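Class D beta-lactamase (Fusobacterium nucleatum subsp. polymorphum, PDB 4IED) probably hydrolyses the beta-lactam ring of penicillin-type antibiotics to a substituted beta-amino acid, which gives its bacterial host resistance to them. Local coordinates at residues T30-I41 / A154-N162; N63-I72 / Y111-R122. All coordinates share one frame; numbering follows the deposited sequence.

Interaction 1: T30-I41 / A154-N162; sequences TFVVYDLKNDKI and AMEQVKLLN
Thr30 opens the contact with its methyl group, CG2 lying 3.9 Å from CB of Ala154, while its hydroxyl turns to the backbone carbonyls of Tyr44 and Asn45. Strand 30-35 belongs to the antiparallel sheet of the beta-lactamase fold, and helix 154-162 lies on one face of that sheet, the axis of this segment 8.4 Å from that of the strand and inclined by 25°. Side chains of the strand alternate, so Thr30, Val32 and Tyr34 face the helix and Phe31 and Val33 the other side.

Val32 divides its branches: CG2 leans toward Ala154, whereas CG1, anti to the backbone N (chi1 -177°), reaches the sulfur of Met155 and CG2 of Val158. A beta-branched residue suits both strand and interface here, since its two methyls meet three helix residues. At Tyr34, CB presses on Val158 CG1 at 3.5 Å. The amide of Asn162 meets the CD2-CE2 edge of the Tyr34 ring, the two planes 72° apart. Tyr34 OH hydrogen-bonds to Asp39 OD1 at 2.6 Å, on the anti side of the carboxylate, which ties the ring to the turn.

Asp35, at the end of the strand, accepts from Asn38 N through OD1 (3.0 Å), an Asx motif, and from Asn38 ND2 through OD2; both residues are magnesium ligands in a crystal structure of this protein, although no magnesium is bound to them here. Leu36 adds CD1 beside the Asn162 amide. A G1 beta bulge, Asp39 and Lys40 facing Asp35, returns the chain to Ile41, whose CD1 lies 3.7 Å from Met155 SD. The thioether, bent at chi2 and chi3, thus lies against both strands. No hydrogen bond crosses between the segments, so helix and sheet are joined here by apolar and van der Waals contact; the hydroxyls of Thr30 and Tyr34 find their partners on the sheet side instead.

Interaction 2: N63-I72 / Y111-R122; sequences NTLIGLENGI and YKKLARELGKER
Tyr111 reaches Thr64 across a helix-helix pair, helices 63-69 and 111-122 of the helical part of the beta-lactamase fold, inclined by 48°. Its OH donates to Thr64 OG1 at 2.7 Å; that oxygen is also hydrogen-bonded to the carboxylated lysine at position 60. The ring edge, near its plane, is flanked by the Asn63 amide.

Asn63 is a knob in a hole formed by Tyr111, Leu114, Ala115 and Leu118, where the small methyl of Ala115 leaves room for the amide. Its OD1 is buried among leucine methyls without a polar partner in the model.

Leu114 puts CD2 against Asn63 and CD1 over Gly67 and Ile72; Gly67, with no side chain, lets Leu114 CD1 come within 4.1 Å of its CA. Leu118 spreads its methyls: CD1 packs on Ile66 CG2, and CD2 lies 3.7 Å from Ile72 CG1. Gly71, at positive phi in a Schellman motif, ends the first helix and swings Ile72 back onto these leucines.

Arg122 bends at chi3 (-66°), bringing its guanidinium back to its own helix: NE meets a lone pair of Leu118 O at 2.9 Å, nearly straight at 172°, and NH2 bonds to Glu117 O. Held in this way, the guanidinium offers one face to Ile72 CD1, which lies 3.5 Å from Arg122 NH2, and a water joins NH1 to Asn70 O.

In the fold
Interaction 2 is nested within the chain loop closed by interaction 1: strand 29-35 comes first, then helix 62-69, helix 108-130 and finally helix 154-165, which returns to the sheet. The centres lie 26 Å apart and the nearest atoms about 7 Å, without touching. Interaction 1 joins a helix to the sheet at the edge formed by strand 40-44, whereas interaction 2 is a buried pair within the helical part. All four segments belong to the transpeptidase-like fold shared with penicillin-binding proteins. The carboxylated lysine at position 60, just ahead of helix 62-69, is hydrogen-bonded to Thr64, and Gln157 of helix 154-165 is hydrogen-bonded to Ser58, so both contacts are connected to the chain around that modified residue.

Interaction 1: T30-I41 / A154-N162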
loop_
_atom_site.group_PDB
_atom_site.type_symbol
_atom_site.label_atom_id
_atom_site.label_comp_id
_atom_site.label_asym_id
_atom_site.label_seq_id
_atom_site.Cartn_x
_atom_site.Cartn_y
_atom_site.Cartn_z
ATOM N N THR A 30 -0.286 -13.536 6.010
ATOM C CA THR A 30 -0.102 -14.042 4.706
ATOM C C THR A 30 0.956 -13.182 3.987
ATOM O O THR A 30 1.177 -12.001 4.332
ATOM C CB THR A 30 -1.441 -13.929 3.897
ATOM O OG1 THR A 30 -1.270 -14.564 2.600
ATOM C CG2 THR A 30 -1.942 -12.463 3.692
ATOM N N PHE A 31 1.571 -13.768 2.944
ATOM C CA PHE A 31 2.570 -13.039 2.169
ATOM C C PHE A 31 2.537 -13.586 0.740
ATOM O O PHE A 31 2.513 -14.780 0.520
ATOM C CB PHE A 31 3.909 -13.320 2.849
ATOM C CG PHE A 31 5.157 -12.534 2.330
ATOM C CD1 PHE A 31 5.087 -11.455 1.511
ATOM C CD2 PHE A 31 6.440 -13.017 2.690
ATOM C CE1 PHE A 31 6.244 -10.812 1.120
ATOM C CE2 PHE A 31 7.612 -12.397 2.223
ATOM C CZ PHE A 31 7.448 -11.331 1.456
ATOM N N VAL A 32 2.420 -12.678 -0.232
ATOM C CA VAL A 32 2.460 -13.008 -1.645
ATOM C C VAL A 32 3.510 -12.194 -2.314
ATOM O O VAL A 32 3.561 -11.011 -2.129
ATOM C CB VAL A 32 1.084 -12.673 -2.288
ATOM C CG1 VAL A 32 1.056 -13.056 -3.736
ATOM C CG2 VAL A 32 -0.000 -13.402 -1.526
ATOM N N VAL A 33 4.295 -12.882 -3.137
ATOM C CA VAL A 33 5.245 -12.236 -4.021
ATOM C C VAL A 33 4.981 -12.738 -5.445
ATOM O O VAL A 33 4.958 -13.927 -5.671
ATOM C CB VAL A 33 6.697 -12.465 -3.636
ATOM C CG1 VAL A 33 7.655 -11.879 -4.720
ATOM C CG2 VAL A 33 6.992 -11.951 -2.223
ATOM N N TYR A 34 4.828 -11.802 -6.398
ATOM C CA TYR A 34 4.681 -12.103 -7.845
ATOM C C TYR A 34 6.002 -11.768 -8.501
ATOM O O TYR A 34 6.480 -10.615 -8.398
ATOM C CB TYR A 34 3.549 -11.363 -8.503
ATOM C CG TYR A 34 3.427 -11.600 -10.016
ATOM C CD1 TYR A 34 3.066 -12.838 -10.497
ATOM C CD2 TYR A 34 3.753 -10.596 -10.942
ATOM C CE1 TYR A 34 2.999 -13.074 -11.870
ATOM C CE2 TYR A 34 3.658 -10.802 -12.284
ATOM C CZ TYR A 34 3.234 -12.010 -12.746
ATOM O OH TYR A 34 3.169 -12.294 -14.090
ATOM N N ASP A 35 6.575 -12.776 -9.156
ATOM C CA ASP A 35 7.800 -12.647 -9.962
ATOM C C ASP A 35 7.422 -12.499 -11.415
ATOM O O ASP A 35 6.943 -13.461 -12.004
ATOM C CB ASP A 35 8.614 -13.928 -9.673
ATOM C CG ASP A 35 9.901 -14.074 -10.498
ATOM O OD1 ASP A 35 9.980 -13.504 -11.657
ATOM O OD2 ASP A 35 10.763 -14.880 -10.084
ATOM N N LEU A 36 7.595 -11.291 -11.917
ATOM C CA LEU A 36 7.126 -10.945 -13.288
ATOM C C LEU A 36 7.855 -11.812 -14.332
ATOM O O LEU A 36 7.249 -12.373 -15.259
ATOM C CB LEU A 36 7.347 -9.473 -13.590
ATOM C CG LEU A 36 7.005 -9.062 -15.021
ATOM C CD1 LEU A 36 5.553 -9.255 -15.377
ATOM C CD2 LEU A 36 7.410 -7.624 -15.189
ATOM N N LYS A 37 9.183 -11.859 -14.265
ATOM C CA LYS A 37 9.991 -12.513 -15.310
ATOM C C LYS A 37 9.588 -13.995 -15.504
ATOM O O LYS A 37 9.503 -14.574 -16.595
ATOM C CB LYS A 37 11.468 -12.352 -15.002
ATOM C CG LYS A 37 12.425 -12.823 -16.016
ATOM C CD LYS A 37 13.874 -12.670 -15.518
ATOM C CE LYS A 37 14.825 -13.226 -16.451
ATOM N NZ LYS A 37 16.229 -13.158 -15.982
ATOM N N ASN A 38 9.310 -14.649 -14.381
ATOM C CA ASN A 38 8.850 -16.030 -14.308
ATOM C C ASN A 38 7.364 -16.273 -14.211
ATOM O O ASN A 38 6.951 -17.453 -14.232
ATOM C CB ASN A 38 9.535 -16.780 -13.165
ATOM C CG ASN A 38 11.015 -16.871 -13.368
ATOM O OD1 ASN A 38 11.508 -17.502 -14.355
ATOM N ND2 ASN A 38 11.762 -16.248 -12.453
ATOM N N ASP A 39 6.601 -15.202 -14.204
ATOM C CA ASP A 39 5.163 -15.226 -14.140
ATOM C C ASP A 39 4.659 -16.170 -13.106
ATOM O O ASP A 39 3.825 -17.121 -13.392
ATOM C CB ASP A 39 4.549 -15.543 -15.529
ATOM C CG ASP A 39 3.000 -15.413 -15.525
ATOM O OD1 ASP A 39 2.413 -14.680 -14.678
ATOM O OD2 ASP A 39 2.391 -16.177 -16.391
ATOM N N LYS A 40 5.098 -16.000 -11.878
ATOM C CA LYS A 40 4.705 -16.980 -10.870
ATOM C C LYS A 40 4.627 -16.299 -9.517
ATOM O O LYS A 40 5.195 -15.233 -9.261
ATOM C CB LYS A 40 5.685 -18.095 -10.805
ATOM C CG LYS A 40 7.027 -17.591 -10.302
ATOM C CD LYS A 40 8.065 -18.699 -10.209
ATOM C CE LYS A 40 7.515 -20.040 -10.719
ATOM N NZ LYS A 40 8.225 -21.314 -10.342
ATOM N N ILE A 41 3.872 -16.940 -8.636
ATOM C CA ILE A 41 3.658 -16.474 -7.314
ATOM C C ILE A 41 4.312 -17.337 -6.287
ATOM O O ILE A 41 4.342 -18.598 -6.438
ATOM C CB ILE A 41 2.129 -16.504 -7.017
ATOM C CG1 ILE A 41 1.429 -15.381 -7.771
ATOM C CG2 ILE A 41 1.824 -16.358 -5.556
ATOM C CD1 ILE A 41 -0.063 -15.567 -7.851
ATOM N N ALA A 154 -4.440 -9.560 -0.159
ATOM C CA ALA A 154 -3.008 -9.467 -0.503
ATOM C C ALA A 154 -2.852 -9.787 -1.995
ATOM O O ALA A 154 -2.084 -9.145 -2.659
ATOM C CB ALA A 154 -2.152 -10.394 0.412
ATOM N N MET A 155 -3.557 -10.808 -2.478
ATOM C CA MET A 155 -3.424 -11.216 -3.893
ATOM C C MET A 155 -3.896 -10.056 -4.796
ATOM O O MET A 155 -3.260 -9.773 -5.834
ATOM C CB MET A 155 -4.265 -12.475 -4.210
ATOM C CG MET A 155 -3.870 -13.148 -5.475
ATOM S SD MET A 155 -2.322 -14.033 -5.322
ATOM C CE MET A 155 -2.663 -15.335 -4.306
ATOM N N GLU A 156 -4.966 -9.370 -4.468
ATOM C CA GLU A 156 -5.489 -8.288 -5.223
ATOM C C GLU A 156 -4.518 -7.149 -5.208
ATOM O O GLU A 156 -4.353 -6.478 -6.255
ATOM C CB GLU A 156 -6.880 -7.901 -4.606
ATOM C CG GLU A 156 -8.006 -8.805 -5.069
ATOM C CD GLU A 156 -9.276 -8.594 -4.347
ATOM O OE1 GLU A 156 -9.399 -8.016 -3.264
ATOM O OE2 GLU A 156 -10.289 -9.162 -4.936
ATOM N N GLN A 157 -3.920 -6.832 -4.070
ATOM C CA GLN A 157 -2.925 -5.736 -3.984
ATOM C C GLN A 157 -1.771 -6.066 -4.947
ATOM O O GLN A 157 -1.320 -5.175 -5.708
ATOM C CB GLN A 157 -2.382 -5.586 -2.603
ATOM C CG GLN A 157 -3.397 -5.129 -1.550
ATOM C CD GLN A 157 -3.183 -3.754 -1.017
ATOM O OE1 GLN A 157 -3.495 -3.470 0.244
ATOM N NE2 GLN A 157 -2.715 -2.870 -1.786
ATOM N N VAL A 158 -1.238 -7.271 -4.930
ATOM C CA VAL A 158 -0.110 -7.668 -5.777
ATOM C C VAL A 158 -0.461 -7.483 -7.234
ATOM O O VAL A 158 0.370 -7.025 -8.021
ATOM C CB VAL A 158 0.316 -9.104 -5.413
ATOM C CG1 VAL A 158 1.310 -9.619 -6.484
ATOM C CG2 VAL A 158 0.962 -9.124 -4.054
ATOM N N LYS A 159 -1.671 -7.884 -7.635
ATOM C CA LYS A 159 -2.066 -7.721 -9.047
ATOM C C LYS A 159 -2.036 -6.268 -9.466
ATOM O O LYS A 159 -1.490 -5.901 -10.528
ATOM C CB LYS A 159 -3.412 -8.397 -9.304
ATOM C CG LYS A 159 -3.389 -9.925 -9.239
ATOM C CD LYS A 159 -4.648 -10.669 -9.630
ATOM C CE LYS A 159 -4.527 -12.201 -9.344
ATOM N NZ LYS A 159 -5.860 -12.951 -9.415
ATOM N N LEU A 160 -2.551 -5.381 -8.615
ATOM C CA LEU A 160 -2.557 -3.979 -8.897
ATOM C C LEU A 160 -1.153 -3.387 -8.969
ATOM O O LEU A 160 -0.816 -2.538 -9.826
ATOM C CB LEU A 160 -3.357 -3.167 -7.913
ATOM C CG LEU A 160 -4.850 -3.172 -8.027
ATOM C CD1 LEU A 160 -5.464 -2.624 -6.732
ATOM C CD2 LEU A 160 -5.310 -2.430 -9.235
ATOM N N LEU A 161 -0.293 -3.830 -8.069
ATOM C CA LEU A 161 1.061 -3.263 -7.944
ATOM C C LEU A 161 1.915 -3.746 -9.116
ATOM O O LEU A 161 2.738 -2.996 -9.604
ATOM C CB LEU A 161 1.662 -3.664 -6.606
ATOM C CG LEU A 161 1.024 -2.910 -5.467
ATOM C CD1 LEU A 161 1.322 -3.608 -4.128
ATOM C CD2 LEU A 161 1.392 -1.410 -5.336
ATOM N N ASN A 162 1.728 -4.986 -9.544
ATOM C CA ASN A 162 2.404 -5.476 -10.745
ATOM C C ASN A 162 2.099 -4.573 -11.943
ATOM O O ASN A 162 2.979 -4.187 -12.733
ATOM C CB ASN A 162 2.041 -6.925 -11.017
ATOM C CG ASN A 162 2.663 -7.377 -12.344
ATOM O OD1 ASN A 162 3.859 -7.378 -12.523
ATOM N ND2 ASN A 162 1.839 -7.716 -13.202
#

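Interaction 2: N63-I72 / Y111-R122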
loop_
_atom_site.group_PDB
_atom_site.type_symbol
_atom_site.label_atom_id
_atom_site.label_comp_id
_atom_site.label_asym_id
_atom_site.label_seq_id
_atom_site.Cartn_x
_atom_site.Cartn_y
_atom_site.Cartn_z
ATOM N N ASN A 63 -5.356 6.274 -3.690
ATOM C CA ASN A 63 -5.977 7.538 -3.474
ATOM C C ASN A 63 -5.149 8.625 -4.229
ATOM O O ASN A 63 -5.756 9.489 -4.927
ATOM C CB ASN A 63 -6.099 7.779 -1.948
ATOM C CG ASN A 63 -7.098 8.860 -1.574
ATOM O OD1 ASN A 63 -7.754 9.496 -2.373
ATOM N ND2 ASN A 63 -7.238 9.096 -0.238
ATOM N N THR A 64 -3.832 8.570 -4.114
ATOM C CA THR A 64 -3.005 9.564 -4.826
ATOM C C THR A 64 -3.227 9.482 -6.353
ATOM O O THR A 64 -3.443 10.513 -7.011
ATOM C CB THR A 64 -1.514 9.286 -4.621
ATOM O OG1 THR A 64 -1.211 9.247 -3.178
ATOM C CG2 THR A 64 -0.658 10.377 -5.267
ATOM N N LEU A 65 -3.299 8.235 -6.881
ATOM C CA LEU A 65 -3.458 8.080 -8.357
ATOM C C LEU A 65 -4.764 8.634 -8.814
ATOM O O LEU A 65 -4.845 9.367 -9.808
ATOM C CB LEU A 65 -3.321 6.624 -8.678
ATOM C CG LEU A 65 -3.350 6.217 -10.097
ATOM C CD1 LEU A 65 -2.256 6.862 -10.969
ATOM C CD2 LEU A 65 -3.385 4.734 -10.319
ATOM N N ILE A 66 -5.855 8.361 -8.088
ATOM C CA ILE A 66 -7.134 8.900 -8.455
ATOM C C ILE A 66 -7.181 10.405 -8.311
ATOM O O ILE A 66 -7.773 11.130 -9.130
ATOM C CB ILE A 66 -8.255 8.283 -7.592
ATOM C CG1 ILE A 66 -8.332 6.759 -7.853
ATOM C CG2 ILE A 66 -9.578 8.902 -7.826
ATOM C CD1 ILE A 66 -9.085 5.964 -6.785
ATOM N N GLY A 67 -6.553 10.974 -7.296
ATOM C CA GLY A 67 -6.470 12.424 -7.178
ATOM C C GLY A 67 -5.748 13.118 -8.308
ATOM O O GLY A 67 -6.197 14.128 -8.780
ATOM N N LEU A 68 -4.601 12.527 -8.688
ATOM C CA LEU A 68 -3.907 13.064 -9.866
ATOM C C LEU A 68 -4.738 12.963 -11.100
ATOM O O LEU A 68 -4.765 13.936 -11.885
ATOM C CB LEU A 68 -2.590 12.315 -10.074
ATOM C CG LEU A 68 -1.515 12.510 -8.965
ATOM C CD1 LEU A 68 -0.454 11.440 -9.176
ATOM C CD2 LEU A 68 -0.989 13.959 -8.972
ATOM N N GLU A 69 -5.416 11.819 -11.294
ATOM C CA GLU A 69 -6.152 11.626 -12.564
ATOM C C GLU A 69 -7.271 12.669 -12.715
ATOM O O GLU A 69 -7.591 13.132 -13.823
ATOM C CB GLU A 69 -6.697 10.182 -12.615
ATOM C CG GLU A 69 -7.088 9.735 -14.000
ATOM C CD GLU A 69 -5.927 9.391 -14.961
ATOM O OE1 GLU A 69 -4.785 9.487 -14.614
ATOM O OE2 GLU A 69 -6.320 9.116 -16.102
ATOM N N ASN A 70 -7.852 13.073 -11.564
ATOM C CA ASN A 70 -8.877 14.070 -11.527
ATOM C C ASN A 70 -8.393 15.514 -11.420
ATOM O O ASN A 70 -9.185 16.456 -11.245
ATOM C CB ASN A 70 -9.894 13.768 -10.423
ATOM C CG ASN A 70 -10.747 12.557 -10.758
ATOM O OD1 ASN A 70 -10.521 11.440 -10.219
ATOM N ND2 ASN A 70 -11.666 12.748 -11.542
ATOM N N GLY A 71 -7.095 15.701 -11.455
ATOM C CA GLY A 71 -6.608 17.065 -11.364
ATOM C C GLY A 71 -6.836 17.796 -10.023
ATOM O O GLY A 71 -6.860 19.031 -9.993
ATOM N N ILE A 72 -6.945 17.023 -8.922
ATOM C CA ILE A 72 -7.193 17.690 -7.633
ATOM C C ILE A 72 -5.962 18.518 -7.252
ATOM O O ILE A 72 -6.085 19.571 -6.638
ATOM C CB ILE A 72 -7.521 16.661 -6.547
ATOM C CG1 ILE A 72 -8.746 15.790 -6.929
ATOM C CG2 ILE A 72 -7.725 17.387 -5.245
ATOM C CD1 ILE A 72 -10.019 16.537 -7.214
ATOM N N TYR A 111 -4.856 13.083 3.296
ATOM C CA TYR A 111 -5.547 12.164 2.457
ATOM C C TYR A 111 -7.068 12.155 2.720
ATOM O O TYR A 111 -7.859 11.905 1.786
ATOM C CB TYR A 111 -4.928 10.767 2.514
ATOM C CG TYR A 111 -3.745 10.676 1.580
ATOM C CD1 TYR A 111 -2.445 11.006 2.042
ATOM C CD2 TYR A 111 -3.930 10.294 0.271
ATOM C CE1 TYR A 111 -1.422 11.075 1.134
ATOM C CE2 TYR A 111 -2.861 10.319 -0.608
ATOM C CZ TYR A 111 -1.612 10.659 -0.137
ATOM O OH TYR A 111 -0.532 10.691 -1.028
ATOM N N LYS A 112 -7.475 12.532 3.920
ATOM C CA LYS A 112 -8.941 12.724 4.156
ATOM C C LYS A 112 -9.379 13.971 3.309
ATOM O O LYS A 112 -10.434 13.952 2.681
ATOM C CB LYS A 112 -9.204 12.897 5.611
ATOM C CG LYS A 112 -9.081 11.642 6.373
ATOM C CD LYS A 112 -9.494 11.825 7.836
ATOM C CE LYS A 112 -9.600 10.521 8.579
ATOM N NZ LYS A 112 -10.066 10.637 9.957
ATOM N N LYS A 113 -8.620 15.055 3.334
ATOM C CA LYS A 113 -8.926 16.198 2.486
ATOM C C LYS A 113 -8.998 15.821 1.018
ATOM O O LYS A 113 -9.944 16.214 0.299
ATOM C CB LYS A 113 -7.844 17.265 2.688
ATOM C CG LYS A 113 -8.006 18.527 1.848
ATOM C CD LYS A 113 -6.925 19.522 2.195
ATOM C CE LYS A 113 -7.074 20.784 1.444
ATOM N NZ LYS A 113 -8.452 21.355 1.584
ATOM N N LEU A 114 -8.026 15.034 0.532
ATOM C CA LEU A 114 -8.082 14.539 -0.835
ATOM C C LEU A 114 -9.378 13.784 -1.154
ATOM O O LEU A 114 -10.032 14.036 -2.157
ATOM C CB LEU A 114 -6.857 13.671 -1.106
ATOM C CG LEU A 114 -6.692 13.175 -2.564
ATOM C CD1 LEU A 114 -6.679 14.236 -3.549
ATOM C CD2 LEU A 114 -5.516 12.303 -2.704
ATOM N N ALA A 115 -9.720 12.846 -0.263
ATOM C CA ALA A 115 -10.940 12.034 -0.441
ATOM C C ALA A 115 -12.152 12.945 -0.520
ATOM O O ALA A 115 -13.042 12.766 -1.339
ATOM C CB ALA A 115 -11.047 10.956 0.629
ATOM N N ARG A 116 -12.257 13.839 0.438
ATOM C CA ARG A 116 -13.430 14.712 0.443
ATOM C C ARG A 116 -13.550 15.535 -0.831
ATOM O O ARG A 116 -14.662 15.717 -1.367
ATOM C CB ARG A 116 -13.396 15.689 1.603
ATOM C CG ARG A 116 -13.534 15.009 2.916
ATOM C CD ARG A 116 -13.556 16.070 3.951
ATOM N NE ARG A 116 -12.373 16.903 4.087
ATOM C CZ ARG A 116 -11.430 16.695 4.979
ATOM N NH1 ARG A 116 -11.475 15.608 5.812
ATOM N NH2 ARG A 116 -10.517 17.657 5.137
ATOM N N GLU A 117 -12.420 16.102 -1.311
ATOM C CA GLU A 117 -12.449 16.943 -2.544
ATOM C C GLU A 117 -12.830 16.081 -3.716
ATOM O O GLU A 117 -13.586 16.501 -4.585
ATOM C CB GLU A 117 -11.119 17.662 -2.716
ATOM C CG GLU A 117 -10.943 18.724 -1.644
ATOM C CD GLU A 117 -9.768 19.610 -1.799
ATOM O OE1 GLU A 117 -9.468 20.280 -0.769
ATOM O OE2 GLU A 117 -9.193 19.661 -2.925
ATOM N N LEU A 118 -12.293 14.857 -3.798
ATOM C CA LEU A 118 -12.729 13.934 -4.857
ATOM C C LEU A 118 -14.254 13.722 -4.856
ATOM O O LEU A 118 -14.903 13.870 -5.867
ATOM C CB LEU A 118 -12.005 12.609 -4.784
ATOM C CG LEU A 118 -10.577 12.638 -5.378
ATOM C CD1 LEU A 118 -9.827 11.386 -4.814
ATOM C CD2 LEU A 118 -10.575 12.583 -6.874
ATOM N N GLY A 119 -14.766 13.479 -3.673
ATOM C CA GLY A 119 -16.188 13.169 -3.502
ATOM C C GLY A 119 -16.555 11.755 -3.858
ATOM O O GLY A 119 -15.835 11.061 -4.565
ATOM N N LYS A 120 -17.743 11.314 -3.413
ATOM C CA LYS A 120 -18.111 9.933 -3.629
ATOM C C LYS A 120 -18.131 9.471 -5.094
ATOM O O LYS A 120 -17.696 8.356 -5.460
ATOM C CB LYS A 120 -19.425 9.628 -2.929
ATOM C CG LYS A 120 -19.759 8.137 -2.931
ATOM C CD LYS A 120 -20.859 7.667 -1.947
ATOM C CE LYS A 120 -21.009 6.171 -2.057
ATOM N NZ LYS A 120 -22.033 5.592 -1.204
ATOM N N GLU A 121 -18.738 10.270 -5.947
ATOM C CA GLU A 121 -18.876 9.869 -7.326
ATOM C C GLU A 121 -17.520 9.633 -7.991
ATOM O O GLU A 121 -17.294 8.608 -8.638
ATOM C CB GLU A 121 -19.723 10.887 -8.136
ATOM C CG GLU A 121 -19.875 10.597 -9.610
ATOM C CD GLU A 121 -20.807 11.613 -10.359
ATOM O OE1 GLU A 121 -21.772 11.173 -10.999
ATOM O OE2 GLU A 121 -20.596 12.842 -10.346
ATOM N N ARG A 122 -16.619 10.557 -7.823
ATOM C CA ARG A 122 -15.295 10.434 -8.517
ATOM C C ARG A 122 -14.464 9.382 -7.824
ATOM O O ARG A 122 -13.730 8.613 -8.477
ATOM C CB ARG A 122 -14.542 11.756 -8.537
ATOM C CG ARG A 122 -15.186 12.771 -9.459
ATOM C CD ARG A 122 -14.327 14.002 -9.715
ATOM N NE ARG A 122 -14.157 14.762 -8.490
ATOM C CZ ARG A 122 -13.597 15.982 -8.529
ATOM N NH1 ARG A 122 -13.101 16.509 -9.694
ATOM N NH2 ARG A 122 -13.534 16.668 -7.416
HETATM O O HOH W 1 -10.723 18.572 -10.370
#